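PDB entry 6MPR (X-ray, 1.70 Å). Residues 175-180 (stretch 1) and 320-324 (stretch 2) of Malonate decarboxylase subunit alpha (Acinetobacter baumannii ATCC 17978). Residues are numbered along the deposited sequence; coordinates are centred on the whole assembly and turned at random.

Stretch 1 175-180: GPSTED
Stretch 2, residues 320-324: CFGTE

Two irregular segments of one chain, at least 142 residues apart in sequence where they touch, pack with their end-to-end directions 146° apart, burying 206 Å² in total; every residue of both is buried. Register is set by CA–CA separations of 5.1 Å for Pro 176–Thr 323 and 5.0 Å for Glu 179–Gly 322. No direct hydrogen bond crosses between them; packing, one CA-H...O contact and a water make the join.

Cys 320 (phi/psi -117/139, chi1 m) directs its CB toward stretch 1, but its nearest side-chain approach, Cys 320 CB to Pro 176 O, is 6.4 Å, so it makes no contact. Phe 321 (-73/-30) contributes backbone: its O lies 3.4 Å from Glu 179 CA, with 164° at the hydrogen, a nearly linear CA-H...O contact. Its ring, at chi1 -45° and chi2 -86°, leads away.

Gly 322 is extended (-163/-174), its CA 3.8 Å from Glu 179 CG. An ideal CB here would sit a tight 3.2 Å from that CG, so the absent side chain suits the close approach. Glu 179 has phi/psi 49/-124 and an m, t side chain with chi3 67°.

Thr 323 (-85/-176, chi1 t) has the largest covered area, 55 Å². Its CA-to-CB bond points toward stretch 1, offering both hydroxyl and methyl: OG1 lies 3.5 Å from Pro 176 CB (-57/-25, C-gamma exo), CG2 3.5 Å from Ser 177 OG (-103/31, chi1 m). Thr 323 N is 3.3 Å from Pro 176 O, but the angle is too poor for a hydrogen bond. The amide instead donates to a water (Thr 323 N to water O 3.0 Å), which donates to Glu 179 OE2 (water O to OE2 2.7 Å) and hydrogen-bonds Ser 177 OG (water O to OG 2.9 Å).

Within stretch 1, Gly 175 O accepts from Thr 178 N at 3.1 Å and from Thr 178 OG1 at 2.7 Å (-54/-48, chi1 m). Glu 324 (-138/137) has its CA-to-CB bond pointing away.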

ATOM      1  N   GLY A 175      13.570   4.699  16.235  1.00 11.71           N
ATOM      2  CA  GLY A 175      14.487   5.634  15.612  1.00 14.34           C
ATOM      3  C   GLY A 175      14.731   5.399  14.131  1.00 11.72           C
ATOM      4  O   GLY A 175      13.815   5.059  13.367  1.00 14.60           O
ATOM      5  N   PRO A 176      15.983   5.581  13.698  1.00  9.37           N
ATOM      6  CA  PRO A 176      16.304   5.354  12.275  1.00  9.06           C
ATOM      7  C   PRO A 176      15.965   3.955  11.798  1.00  9.13           C
ATOM      8  O   PRO A 176      15.709   3.768  10.605  1.00  8.82           O
ATOM      9  CB  PRO A 176      17.816   5.611  12.201  1.00 10.54           C
ATOM     10  CG  PRO A 176      18.094   6.526  13.379  1.00 16.60           C
ATOM     11  CD  PRO A 176      17.130   6.103  14.464  1.00 11.43           C
ATOM     12  N   SER A 177      15.919   2.966  12.691  1.00 11.41           N
ATOM     13  CA  SER A 177      15.641   1.594  12.285  1.00  8.90           C
ATOM     14  C   SER A 177      14.211   1.171  12.597  1.00  9.62           C
ATOM     15  O   SER A 177      13.958  -0.009  12.878  1.00 12.42           O
ATOM     16  CB  SER A 177      16.650   0.641  12.926  1.00 11.72           C
ATOM     17  OG  SER A 177      17.922   0.908  12.399  1.00 15.90           O
ATOM     18  N   THR A 178      13.274   2.122  12.565  1.00  9.95           N
ATOM     19  CA  THR A 178      11.860   1.808  12.731  1.00 10.72           C
ATOM     20  C   THR A 178      11.414   0.730  11.739  1.00 11.63           C
ATOM     21  O   THR A 178      10.792  -0.266  12.128  1.00  8.78           O
ATOM     22  CB  THR A 178      11.039   3.089  12.584  1.00  7.12           C
ATOM     23  OG1 THR A 178      11.329   3.976  13.688  1.00  8.11           O
ATOM     24  CG2 THR A 178       9.555   2.774  12.583  1.00  8.93           C
ATOM     25  N   GLU A 179      11.758   0.896  10.454  1.00  7.29           N
ATOM     26  CA  GLU A 179      11.524  -0.131   9.436  1.00  8.42           C
ATOM     27  C   GLU A 179      10.101  -0.687   9.456  1.00  8.04           C
ATOM     28  O   GLU A 179       9.134   0.082   9.330  1.00  8.32           O
ATOM     29  CB  GLU A 179      12.539  -1.285   9.585  1.00  7.52           C
ATOM     30  CG  GLU A 179      13.979  -0.886   9.145  1.00 11.72           C
ATOM     31  CD  GLU A 179      14.963  -2.065   9.161  1.00 13.80           C
ATOM     32  OE1 GLU A 179      14.809  -3.008   8.344  1.00 13.95           O
ATOM     33  OE2 GLU A 179      15.892  -2.046   9.999  1.00 14.29           O
ATOM     34  N   ASP A 180       9.971  -2.024   9.593  1.00  7.88           N
ATOM     35  CA  ASP A 180       8.677  -2.704   9.545  1.00 14.50           C
ATOM     36  C   ASP A 180       7.922  -2.661  10.863  1.00 10.27           C
ATOM     37  O   ASP A 180       6.740  -3.020  10.881  1.00 11.05           O
ATOM     38  CB  ASP A 180       8.796  -4.206   9.192  1.00  9.02           C
ATOM     39  CG  ASP A 180       9.850  -4.524   8.122  1.00 14.88           C
ATOM     40  OD1 ASP A 180      10.927  -3.906   8.088  1.00 15.74           O
ATOM     41  OD2 ASP A 180       9.612  -5.475   7.347  1.00 13.07           O
ATOM     42  N   CYS A 320      12.566   7.011   3.633  1.00 10.57           N
ATOM     43  CA  CYS A 320      13.442   5.853   3.812  1.00  8.38           C
ATOM     44  C   CYS A 320      12.684   4.636   4.324  1.00  7.39           C
ATOM     45  O   CYS A 320      11.842   4.757   5.218  1.00 11.45           O
ATOM     46  CB  CYS A 320      14.561   6.149   4.817  1.00  7.26           C
ATOM     47  SG  CYS A 320      15.683   7.458   4.324  1.00  9.80           S
ATOM     48  N   PHE A 321      13.034   3.454   3.772  1.00  6.79           N
ATOM     49  CA  PHE A 321      12.543   2.186   4.303  1.00 12.08           C
ATOM     50  C   PHE A 321      13.212   1.829   5.626  1.00  9.81           C
ATOM     51  O   PHE A 321      12.600   1.163   6.470  1.00 10.57           O
ATOM     52  CB  PHE A 321      12.811   1.053   3.311  1.00 12.47           C
ATOM     53  CG  PHE A 321      12.477   1.372   1.883  1.00 12.30           C
ATOM     54  CD1 PHE A 321      11.190   1.196   1.402  1.00  9.88           C
ATOM     55  CD2 PHE A 321      13.459   1.824   1.021  1.00 11.06           C
ATOM     56  CE1 PHE A 321      10.889   1.457   0.074  1.00  8.81           C
ATOM     57  CE2 PHE A 321      13.171   2.094  -0.310  1.00 11.62           C
ATOM     58  CZ  PHE A 321      11.887   1.925  -0.785  1.00  9.69           C
ATOM     59  N   GLY A 322      14.458   2.258   5.808  1.00  9.44           N
ATOM     60  CA  GLY A 322      15.293   1.950   6.951  1.00  8.59           C
ATOM     61  C   GLY A 322      16.451   2.924   6.995  1.00 13.90           C
ATOM     62  O   GLY A 322      16.519   3.866   6.207  1.00 13.14           O
ATOM     63  N   THR A 323      17.372   2.677   7.916  1.00 12.48           N
ATOM     64  CA  THR A 323      18.573   3.492   8.055  1.00 16.84           C
ATOM     65  C   THR A 323      19.652   3.011   7.086  1.00  9.83           C
ATOM     66  O   THR A 323      19.439   2.121   6.258  1.00 10.84           O
ATOM     67  CB  THR A 323      19.095   3.424   9.495  1.00 19.27           C
ATOM     68  OG1 THR A 323      20.018   4.487   9.710  1.00 20.07           O
ATOM     69  CG2 THR A 323      19.825   2.087   9.753  1.00 17.11           C
ATOM     70  N   GLU A 324      20.834   3.617   7.171  1.00 10.32           N
ATOM     71  CA  GLU A 324      22.047   2.932   6.733  1.00 13.70           C
ATOM     72  C   GLU A 324      23.135   3.210   7.756  1.00 12.79           C
ATOM     73  O   GLU A 324      23.257   4.336   8.246  1.00 12.22           O
ATOM     74  CB  GLU A 324      22.527   3.335   5.326  1.00 10.30           C
ATOM     75  CG  GLU A 324      23.861   2.685   4.916  1.00 12.80           C
ATOM     76  CD  GLU A 324      23.834   1.135   4.938  1.00 22.40           C
ATOM     77  OE1 GLU A 324      23.370   0.509   5.913  1.00 25.61           O
ATOM     78  OE2 GLU A 324      24.305   0.530   3.968  1.00 20.10           O
TER
HETATM   79  O   HOH W   1      17.297   0.228   9.633  1.00 15.48           O